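PDB 4OH1: L-iditol 2-dehydrogenase from Clostridium scindens, which probably catalyses the NAD-dependent oxidation of polyols such as L-iditol as a zinc-containing member of the medium-chain alcohol dehydrogenase family. Local coordinates for residues S71-D81 with R126-Y136; V98-C106 with Q300-I309. All coordinates share one frame; numbering follows the deposited sequence.

Contact 1: S71-D81 with R126-Y136; sequences SFGHELSGVID and RMNGFSEYAVY. With ZN (zinc ion), chain B.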
loop_
_atom_site.group_PDB
_atom_site.type_symbol
_atom_site.label_atom_id
_atom_site.label_comp_id
_atom_site.label_asym_id
_atom_site.label_seq_id
_atom_site.Cartn_x
_atom_site.Cartn_y
_atom_site.Cartn_z
ATOM N N SER A 71 -25.260 7.002 -30.968
ATOM C CA SER A 71 -24.191 6.036 -31.241
ATOM C C SER A 71 -23.847 5.315 -29.961
ATOM O O SER A 71 -24.013 5.856 -28.890
ATOM C CB SER A 71 -22.952 6.727 -31.805
ATOM O OG SER A 71 -22.400 7.590 -30.823
ATOM N N PHE A 72 -23.378 4.083 -30.055
ATOM C CA PHE A 72 -22.942 3.391 -28.864
ATOM C C PHE A 72 -21.895 2.343 -29.188
ATOM O O PHE A 72 -21.580 2.101 -30.360
ATOM C CB PHE A 72 -24.143 2.804 -28.077
ATOM C CG PHE A 72 -24.839 1.661 -28.778
ATOM C CD1 PHE A 72 -25.409 1.836 -30.027
ATOM C CD2 PHE A 72 -24.953 0.427 -28.167
ATOM C CE1 PHE A 72 -26.022 0.795 -30.667
ATOM C CE2 PHE A 72 -25.585 -0.627 -28.806
ATOM C CZ PHE A 72 -26.100 -0.456 -30.070
ATOM N N GLY A 73 -21.379 1.718 -28.138
ATOM C CA GLY A 73 -20.420 0.613 -28.266
ATOM C C GLY A 73 -19.121 1.147 -27.760
ATOM O O GLY A 73 -18.686 2.192 -28.185
ATOM N N HIS A 74 -18.516 0.462 -26.801
ATOM C CA HIS A 74 -17.230 0.900 -26.267
ATOM C C HIS A 74 -16.228 -0.259 -26.013
ATOM O O HIS A 74 -15.231 -0.091 -25.307
ATOM C CB HIS A 74 -17.492 1.695 -24.995
ATOM C CG HIS A 74 -18.052 0.855 -23.916
ATOM N ND1 HIS A 74 -19.372 0.478 -23.891
ATOM C CD2 HIS A 74 -17.458 0.219 -22.884
ATOM C CE1 HIS A 74 -19.579 -0.332 -22.875
ATOM N NE2 HIS A 74 -18.434 -0.495 -22.242
ATOM N N GLU A 75 -16.503 -1.432 -26.579
ATOM C CA GLU A 75 -15.676 -2.582 -26.410
ATOM C C GLU A 75 -15.329 -3.080 -27.792
ATOM O O GLU A 75 -16.199 -3.605 -28.480
ATOM C CB GLU A 75 -16.408 -3.655 -25.627
ATOM C CG GLU A 75 -16.944 -3.189 -24.269
ATOM C CD GLU A 75 -17.599 -4.334 -23.421
ATOM O OE1 GLU A 75 -17.795 -5.481 -23.892
ATOM O OE2 GLU A 75 -17.878 -4.085 -22.242
ATOM N N LEU A 76 -14.104 -2.840 -28.244
ATOM C CA LEU A 76 -13.791 -3.128 -29.677
ATOM C C LEU A 76 -12.320 -3.346 -29.945
ATOM O O LEU A 76 -11.406 -2.811 -29.238
ATOM C CB LEU A 76 -14.297 -2.029 -30.608
ATOM C CG LEU A 76 -13.569 -0.682 -30.425
ATOM C CD1 LEU A 76 -13.481 0.073 -31.682
ATOM C CD2 LEU A 76 -14.222 0.144 -29.352
ATOM N N SER A 77 -12.091 -4.173 -30.952
ATOM C CA SER A 77 -10.756 -4.355 -31.490
ATOM C C SER A 77 -10.832 -4.141 -32.999
ATOM O O SER A 77 -11.861 -4.353 -33.578
ATOM C CB SER A 77 -10.260 -5.770 -31.200
ATOM O OG SER A 77 -11.129 -6.693 -31.773
ATOM N N GLY A 78 -9.738 -3.744 -33.618
ATOM C CA GLY A 78 -9.651 -3.766 -35.049
ATOM C C GLY A 78 -8.270 -3.379 -35.508
ATOM O O GLY A 78 -7.292 -3.636 -34.819
ATOM N N VAL A 79 -8.206 -2.747 -36.687
ATOM C CA VAL A 79 -6.934 -2.442 -37.352
ATOM C C VAL A 79 -6.946 -0.948 -37.721
ATOM O O VAL A 79 -7.964 -0.408 -38.136
ATOM C CB VAL A 79 -6.774 -3.328 -38.575
ATOM C CG1 VAL A 79 -5.500 -3.055 -39.258
ATOM C CG2 VAL A 79 -6.783 -4.792 -38.165
ATOM N N ILE A 80 -5.825 -0.269 -37.535
ATOM C CA ILE A 80 -5.702 1.107 -37.928
ATOM C C ILE A 80 -5.876 1.236 -39.461
ATOM O O ILE A 80 -5.239 0.528 -40.230
ATOM C CB ILE A 80 -4.371 1.691 -37.512
ATOM C CG1 ILE A 80 -4.257 1.694 -35.981
ATOM C CG2 ILE A 80 -4.231 3.120 -38.056
ATOM C CD1 ILE A 80 -3.136 2.571 -35.394
ATOM N N ASP A 81 -6.768 2.141 -39.846
ATOM C CA ASP A 81 -7.148 2.386 -41.219
ATOM C C ASP A 81 -6.574 3.708 -41.742
ATOM O O ASP A 81 -6.302 3.821 -42.913
ATOM C CB ASP A 81 -8.653 2.489 -41.290
ATOM C CG ASP A 81 -9.155 2.633 -42.690
ATOM O OD1 ASP A 81 -8.977 1.661 -43.452
ATOM O OD2 ASP A 81 -9.746 3.689 -43.018
ATOM N N ARG A 126 -16.169 8.550 -26.410
ATOM C CA ARG A 126 -16.332 8.272 -27.832
ATOM C C ARG A 126 -16.974 6.891 -27.922
ATOM O O ARG A 126 -16.310 5.872 -27.701
ATOM C CB ARG A 126 -14.999 8.286 -28.582
ATOM C CG ARG A 126 -14.104 9.511 -28.329
ATOM C CD ARG A 126 -14.545 10.800 -29.061
ATOM N NE ARG A 126 -14.645 10.653 -30.530
ATOM C CZ ARG A 126 -13.704 10.932 -31.465
ATOM N NH1 ARG A 126 -12.478 11.388 -31.191
ATOM N NH2 ARG A 126 -14.003 10.738 -32.741
HETATM N N MSE A 127 -18.281 6.879 -28.200
HETATM C CA MSE A 127 -19.072 5.676 -28.164
HETATM C C MSE A 127 -19.503 5.378 -29.600
HETATM O O MSE A 127 -20.615 5.661 -29.958
HETATM C CB MSE A 127 -20.328 5.846 -27.282
HETATM C CG MSE A 127 -20.156 6.446 -25.898
HETATM SE SE MSE A 127 -18.836 5.492 -24.831
HETATM C CE MSE A 127 -19.468 5.757 -22.953
ATOM N N ASN A 128 -18.597 4.835 -30.392
ATOM C CA ASN A 128 -18.897 4.385 -31.735
ATOM C C ASN A 128 -18.401 3.031 -32.007
ATOM O O ASN A 128 -18.084 2.711 -33.120
ATOM C CB ASN A 128 -18.241 5.286 -32.703
ATOM C CG ASN A 128 -18.747 6.638 -32.572
ATOM O OD1 ASN A 128 -19.897 6.920 -32.881
ATOM N ND2 ASN A 128 -17.935 7.489 -32.024
ATOM N N GLY A 129 -18.372 2.208 -30.975
ATOM C CA GLY A 129 -17.928 0.853 -31.110
ATOM C C GLY A 129 -18.648 0.065 -32.151
ATOM O O GLY A 129 -18.029 -0.719 -32.842
ATOM N N PHE A 130 -19.953 0.288 -32.269
ATOM C CA PHE A 130 -20.788 -0.462 -33.186
ATOM C C PHE A 130 -20.923 0.237 -34.569
ATOM O O PHE A 130 -22.015 0.459 -35.122
ATOM C CB PHE A 130 -22.135 -0.701 -32.521
ATOM C CG PHE A 130 -22.059 -1.658 -31.362
ATOM C CD1 PHE A 130 -21.616 -2.963 -31.546
ATOM C CD2 PHE A 130 -22.456 -1.265 -30.092
ATOM C CE1 PHE A 130 -21.550 -3.840 -30.484
ATOM C CE2 PHE A 130 -22.385 -2.149 -29.033
ATOM C CZ PHE A 130 -21.929 -3.445 -29.245
ATOM N N SER A 131 -19.755 0.508 -35.118
ATOM C CA SER A 131 -19.557 1.228 -36.323
ATOM C C SER A 131 -18.460 0.510 -37.109
ATOM O O SER A 131 -17.545 -0.012 -36.547
ATOM C CB SER A 131 -19.117 2.621 -35.913
ATOM O OG SER A 131 -19.103 3.425 -37.012
ATOM N N GLU A 132 -18.513 0.511 -38.415
ATOM C CA GLU A 132 -17.463 -0.147 -39.191
ATOM C C GLU A 132 -16.140 0.591 -39.123
ATOM O O GLU A 132 -15.092 -0.034 -39.234
ATOM C CB GLU A 132 -17.895 -0.270 -40.643
ATOM C CG GLU A 132 -18.974 -1.307 -40.836
ATOM C CD GLU A 132 -19.406 -1.379 -42.290
ATOM O OE1 GLU A 132 -19.575 -0.291 -42.918
ATOM O OE2 GLU A 132 -19.599 -2.535 -42.758
ATOM N N TYR A 133 -16.181 1.915 -38.923
ATOM C CA TYR A 133 -14.965 2.705 -38.780
ATOM C C TYR A 133 -15.195 3.697 -37.686
ATOM O O TYR A 133 -16.255 4.311 -37.616
ATOM C CB TYR A 133 -14.607 3.482 -40.078
ATOM C CG TYR A 133 -14.312 2.572 -41.245
ATOM C CD1 TYR A 133 -15.327 2.071 -42.022
ATOM C CD2 TYR A 133 -13.020 2.136 -41.500
ATOM C CE1 TYR A 133 -15.057 1.202 -43.038
ATOM C CE2 TYR A 133 -12.752 1.260 -42.526
ATOM C CZ TYR A 133 -13.762 0.817 -43.289
ATOM O OH TYR A 133 -13.502 -0.063 -44.294
ATOM N N ALA A 134 -14.220 3.866 -36.825
ATOM C CA ALA A 134 -14.392 4.842 -35.756
ATOM C C ALA A 134 -13.099 5.572 -35.522
ATOM O O ALA A 134 -12.031 4.982 -35.695
ATOM C CB ALA A 134 -14.831 4.139 -34.477
ATOM N N VAL A 135 -13.208 6.827 -35.078
ATOM C CA VAL A 135 -12.075 7.696 -34.872
ATOM C C VAL A 135 -11.918 7.978 -33.392
ATOM O O VAL A 135 -12.902 8.205 -32.673
ATOM C CB VAL A 135 -12.230 9.039 -35.674
ATOM C CG1 VAL A 135 -11.216 10.088 -35.229
ATOM C CG2 VAL A 135 -12.038 8.768 -37.159
ATOM N N TYR A 136 -10.669 8.019 -32.946
ATOM C CA TYR A 136 -10.346 8.268 -31.556
ATOM C C TYR A 136 -9.086 9.124 -31.540
ATOM O O TYR A 136 -8.301 9.112 -32.482
ATOM C CB TYR A 136 -10.044 6.919 -30.846
ATOM C CG TYR A 136 -11.210 5.963 -30.741
ATOM C CD1 TYR A 136 -12.097 5.988 -29.656
ATOM C CD2 TYR A 136 -11.483 5.078 -31.763
ATOM C CE1 TYR A 136 -13.226 5.114 -29.607
ATOM C CE2 TYR A 136 -12.563 4.215 -31.703
ATOM C CZ TYR A 136 -13.419 4.227 -30.632
ATOM O OH TYR A 136 -14.476 3.355 -30.675
HETATM ZN ZN ZN B . -17.579 -2.430 -21.038
HETATM O O HOH W 1 -16.079 3.531 -28.641
HETATM O O HOH W 2 -17.608 -3.558 -18.929
HETATM O O HOH W 3 -17.538 -0.731 -19.361
#
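F72 and F130 bring their rings together at an oblique angle, with centroids 4.8 Å apart and planes 49° from each other. F130 CD2 lies over one face of the F72 ring, 3.4 Å from F72 CE2. The first torsion of F72 (chi1 69°) puts CG between the backbone N and the carbonyl carbon, swinging the ring back to this meeting although the CB points away. F130 CD2 also lies 3.3 Å from G73 CA, so the phenyl ring rests on the glycine backbone. F130 N donates to F72 O, and G129 N donates to G73 O at 2.8 Å. A water donates to G73 O as well and to R126 O, and accepts from Y136 OH.

M127, a selenomethionine, packs along the 72-74 backbone. Its chain bends at chi2 (-54°), carrying SE to 4.0 Å from H74 CB, and its CB packs on F72 CA. S71 OG donates to M127 O at 2.8 Å. Further along, both methyl groups of L76 sit against Y136 OH.

Residues 127-130 back the first shell of a metal site: H74 NE2 and E75 OE2 bind zinc together with E157, two waters and C46, present as a cysteinesulfonic acid, and E75 OE1 is held by a salt bridge to K344. Within the GroES-like fold, strands 75-83 and 133-137 each pair with strand 35-44, helix 48-54 meets F72 and F130 through D49, and strand 2-9 packs on S71 through Q4.

Contact 2: V98-C106 with Q300-I309; sequences VVANYAKYC and QGAWQFPKSI. With ZN (zinc ion), chain C.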
loop_
_atom_site.group_PDB
_atom_site.type_symbol
_atom_site.label_atom_id
_atom_site.label_comp_id
_atom_site.label_asym_id
_atom_site.label_seq_id
_atom_site.Cartn_x
_atom_site.Cartn_y
_atom_site.Cartn_z
ATOM N N VAL A 98 -5.188 -2.951 -32.932
ATOM C CA VAL A 98 -5.375 -2.126 -31.758
ATOM C C VAL A 98 -6.714 -2.369 -31.043
ATOM O O VAL A 98 -7.636 -2.975 -31.599
ATOM C CB VAL A 98 -5.323 -0.643 -32.132
ATOM C CG1 VAL A 98 -3.967 -0.266 -32.729
ATOM C CG2 VAL A 98 -6.445 -0.293 -33.127
ATOM N N VAL A 99 -6.800 -1.835 -29.823
ATOM C CA VAL A 99 -8.032 -1.647 -29.122
ATOM C C VAL A 99 -8.075 -0.210 -28.733
ATOM O O VAL A 99 -7.046 0.516 -28.758
ATOM C CB VAL A 99 -8.196 -2.524 -27.906
ATOM C CG1 VAL A 99 -8.227 -3.984 -28.305
ATOM C CG2 VAL A 99 -7.086 -2.274 -26.875
ATOM N N ALA A 100 -9.275 0.221 -28.424
ATOM C CA ALA A 100 -9.528 1.624 -28.085
ATOM C C ALA A 100 -10.165 1.750 -26.706
ATOM O O ALA A 100 -10.965 0.900 -26.304
ATOM C CB ALA A 100 -10.464 2.224 -29.117
ATOM N N ASN A 101 -9.788 2.811 -26.008
ATOM C CA ASN A 101 -10.409 3.225 -24.781
ATOM C C ASN A 101 -11.419 4.334 -25.100
ATOM O O ASN A 101 -11.029 5.372 -25.559
ATOM C CB ASN A 101 -9.321 3.725 -23.835
ATOM C CG ASN A 101 -9.858 4.209 -22.514
ATOM O OD1 ASN A 101 -11.039 4.086 -22.206
ATOM N ND2 ASN A 101 -8.974 4.753 -21.699
ATOM N N TYR A 102 -12.705 4.108 -24.836
ATOM C CA TYR A 102 -13.755 5.039 -25.156
ATOM C C TYR A 102 -13.529 6.360 -24.448
ATOM O O TYR A 102 -14.012 7.397 -24.907
ATOM C CB TYR A 102 -15.151 4.462 -24.760
ATOM C CG TYR A 102 -15.313 4.262 -23.246
ATOM C CD1 TYR A 102 -14.902 3.085 -22.627
ATOM C CD2 TYR A 102 -15.795 5.259 -22.448
ATOM C CE1 TYR A 102 -15.009 2.908 -21.246
ATOM C CE2 TYR A 102 -15.898 5.103 -21.065
ATOM C CZ TYR A 102 -15.509 3.923 -20.475
ATOM O OH TYR A 102 -15.574 3.771 -19.101
ATOM N N ALA A 103 -12.848 6.340 -23.307
ATOM C CA ALA A 103 -12.798 7.531 -22.440
ATOM C C ALA A 103 -11.659 8.452 -22.878
ATOM O O ALA A 103 -10.554 7.996 -23.063
ATOM C CB ALA A 103 -12.600 7.107 -20.974
ATOM N N LYS A 104 -11.953 9.741 -23.046
ATOM C CA LYS A 104 -10.970 10.756 -23.394
ATOM C C LYS A 104 -10.706 11.677 -22.202
ATOM O O LYS A 104 -11.559 12.482 -21.815
ATOM C CB LYS A 104 -11.469 11.585 -24.571
ATOM C CG LYS A 104 -10.496 12.702 -25.040
ATOM C CD LYS A 104 -9.159 12.140 -25.384
ATOM C CE LYS A 104 -8.282 13.110 -26.096
ATOM N NZ LYS A 104 -7.979 14.243 -25.221
ATOM N N TYR A 105 -9.495 11.590 -21.660
ATOM C CA TYR A 105 -9.108 12.432 -20.539
ATOM C C TYR A 105 -8.605 13.802 -21.048
ATOM O O TYR A 105 -7.961 13.868 -22.083
ATOM C CB TYR A 105 -7.999 11.720 -19.756
ATOM C CG TYR A 105 -8.332 10.271 -19.507
ATOM C CD1 TYR A 105 -9.549 9.916 -18.913
ATOM C CD2 TYR A 105 -7.460 9.256 -19.879
ATOM C CE1 TYR A 105 -9.894 8.582 -18.696
ATOM C CE2 TYR A 105 -7.789 7.896 -19.654
ATOM C CZ TYR A 105 -9.011 7.578 -19.052
ATOM O OH TYR A 105 -9.387 6.277 -18.797
ATOM N N CYS A 106 -8.880 14.882 -20.328
ATOM C CA CYS A 106 -8.523 16.210 -20.830
ATOM C C CYS A 106 -7.069 16.544 -20.506
ATOM O O CYS A 106 -6.462 17.423 -21.135
ATOM C CB CYS A 106 -9.452 17.269 -20.231
ATOM S SG CYS A 106 -9.010 17.756 -18.567
ATOM N N GLN A 300 -14.942 3.133 -13.582
ATOM C CA GLN A 300 -14.194 3.071 -14.859
ATOM C C GLN A 300 -12.886 2.316 -14.783
ATOM O O GLN A 300 -12.616 1.527 -15.682
ATOM C CB GLN A 300 -13.943 4.452 -15.490
ATOM C CG GLN A 300 -15.162 5.105 -16.094
ATOM C CD GLN A 300 -14.829 6.394 -16.851
ATOM O OE1 GLN A 300 -13.678 6.630 -17.259
ATOM N NE2 GLN A 300 -15.836 7.235 -17.024
ATOM N N GLY A 301 -12.094 2.540 -13.737
ATOM C CA GLY A 301 -10.700 2.081 -13.736
ATOM C C GLY A 301 -9.810 3.178 -14.381
ATOM O O GLY A 301 -10.308 4.054 -15.136
ATOM N N ALA A 302 -8.517 3.151 -14.075
ATOM C CA ALA A 302 -7.545 4.112 -14.575
ATOM C C ALA A 302 -6.249 3.417 -14.866
ATOM O O ALA A 302 -5.789 2.647 -14.015
ATOM C CB ALA A 302 -7.246 5.158 -13.517
ATOM N N TRP A 303 -5.622 3.736 -16.003
ATOM C CA TRP A 303 -4.340 3.158 -16.355
ATOM C C TRP A 303 -4.329 1.642 -16.465
ATOM O O TRP A 303 -3.324 1.046 -16.203
ATOM C CB TRP A 303 -3.288 3.551 -15.323
ATOM C CG TRP A 303 -3.307 5.035 -15.007
ATOM C CD1 TRP A 303 -3.443 5.585 -13.775
ATOM C CD2 TRP A 303 -3.166 6.147 -15.929
ATOM N NE1 TRP A 303 -3.410 6.961 -13.867
ATOM C CE2 TRP A 303 -3.220 7.326 -15.171
ATOM C CE3 TRP A 303 -2.993 6.254 -17.313
ATOM C CZ2 TRP A 303 -3.134 8.594 -15.749
ATOM C CZ3 TRP A 303 -2.933 7.528 -17.889
ATOM C CH2 TRP A 303 -2.994 8.663 -17.105
ATOM N N GLN A 304 -5.432 1.027 -16.852
ATOM C CA GLN A 304 -5.502 -0.412 -16.871
ATOM C C GLN A 304 -5.317 -1.050 -18.230
ATOM O O GLN A 304 -5.236 -2.297 -18.333
ATOM C CB GLN A 304 -6.848 -0.879 -16.308
ATOM C CG GLN A 304 -7.135 -0.467 -14.881
ATOM C CD GLN A 304 -6.358 -1.282 -13.852
ATOM O OE1 GLN A 304 -5.334 -1.849 -14.130
ATOM N NE2 GLN A 304 -6.829 -1.293 -12.681
ATOM N N PHE A 305 -5.299 -0.250 -19.274
ATOM C CA PHE A 305 -5.346 -0.823 -20.631
ATOM C C PHE A 305 -4.123 -1.670 -21.001
ATOM O O PHE A 305 -4.263 -2.804 -21.457
ATOM C CB PHE A 305 -5.699 0.275 -21.652
ATOM C CG PHE A 305 -7.221 0.370 -21.939
ATOM C CD1 PHE A 305 -8.100 1.002 -21.047
ATOM C CD2 PHE A 305 -7.758 -0.191 -23.072
ATOM C CE1 PHE A 305 -9.478 1.053 -21.305
ATOM C CE2 PHE A 305 -9.136 -0.140 -23.321
ATOM C CZ PHE A 305 -9.977 0.478 -22.436
ATOM N N PRO A 306 -2.907 -1.173 -20.751
ATOM C CA PRO A 306 -1.724 -1.981 -21.090
ATOM C C PRO A 306 -1.713 -3.316 -20.321
ATOM O O PRO A 306 -1.513 -4.400 -20.933
ATOM C CB PRO A 306 -0.552 -1.055 -20.727
ATOM C CG PRO A 306 -1.158 0.323 -20.904
ATOM C CD PRO A 306 -2.523 0.191 -20.345
ATOM N N LYS A 307 -2.030 -3.226 -19.029
ATOM C CA LYS A 307 -2.177 -4.403 -18.135
ATOM C C LYS A 307 -3.158 -5.435 -18.663
ATOM O O LYS A 307 -2.897 -6.657 -18.810
ATOM C CB LYS A 307 -2.559 -3.898 -16.743
ATOM C CG LYS A 307 -2.648 -4.987 -15.691
ATOM C CD LYS A 307 -3.283 -4.527 -14.443
ATOM C CE LYS A 307 -2.468 -3.480 -13.746
ATOM N NZ LYS A 307 -3.311 -2.831 -12.756
ATOM N N SER A 308 -4.304 -4.940 -18.999
ATOM C CA SER A 308 -5.338 -5.787 -19.536
ATOM C C SER A 308 -4.929 -6.459 -20.814
ATOM O O SER A 308 -5.178 -7.669 -21.054
ATOM C CB SER A 308 -6.585 -4.928 -19.741
ATOM O OG SER A 308 -7.619 -5.694 -20.303
ATOM N N ILE A 309 -4.289 -5.691 -21.679
ATOM C CA ILE A 309 -3.768 -6.258 -22.912
ATOM C C ILE A 309 -2.762 -7.343 -22.614
ATOM O O ILE A 309 -2.805 -8.411 -23.241
ATOM C CB ILE A 309 -3.175 -5.152 -23.764
ATOM C CG1 ILE A 309 -4.311 -4.281 -24.312
ATOM C CG2 ILE A 309 -2.359 -5.718 -24.855
ATOM C CD1 ILE A 309 -3.874 -2.988 -24.944
HETATM ZN ZN ZN C . -9.353 16.064 -16.936
HETATM O O HOH W 4 -14.293 1.475 -18.271
HETATM O O HOH W 5 -6.768 4.562 -18.148
HETATM O O HOH W 6 -11.399 5.329 -17.399
#
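N101 lays its side chain over the ring of F305, where an Asx turn of the GroES-like fold meets the segment that follows the last strand of the Rossmann sheet. With CG anti to the backbone N (chi1 179°), the amide lies nearly parallel to the phenyl plane, 19° from it. N101 CB makes a CH-pi contact, 3.8 Å from the centroid of the F305 ring and over its face. The amide is held in this pose from both ends: OD1 accepts A103 N at 3.1 Å, the donor standing well above the carbonyl plane, and ND2 reaches Y105 OH in a weak bond. The F305 ring also meets that of F142 in strand 141-143.

Beyond the phenyl ring, V99 CG2 and I309 CD1 approach tip to tip at 3.8 Å, an apolar continuation of the contact along helix 305-311. Towards the other end Y102 takes chi1 65°, between the backbone N and the carbonyl carbon, and its OH rests 3.3 Å from Q300 CG, against the aliphatic part of an extended glutamine. The Y102 ring and the Q300 amide are turned steeply against each other.

No direct hydrogen bond joins the two segments; waters do that work. Y102 OH donates to one that in turn donates to Q300 O. Y105 OH receives a second, which accepts from W303 N. A third water, in the plane of the Y105 ring, accepts from Y105 OH at 2.6 Å and donates to Q300 OE1 and to G301 O.

Overall arrangement
Contacts 1 and 2, with centres 14 Å apart, share the sheet in which strands 75-83 and 97-100 are neighbours: V98 N lies 2.9 Å from G78 O, and R126 N lies 2.9 Å from Y102 O, both probable hydrogen bonds. Y102 brings contact 2 up to the metal site, its ring meeting that of H74 edge-to-face. The zinc there, bound by C46, H74, E75 and E157, is presumably the catalytic one by family analogy. The second zinc, bound by C106, C109, C112 and C120, is distant, with 20.7 Å between the two zinc ions. Contact 1 supplies two ligands of the first zinc within the GroES-like part, whereas contact 2 joins that part to the cofactor-domain side.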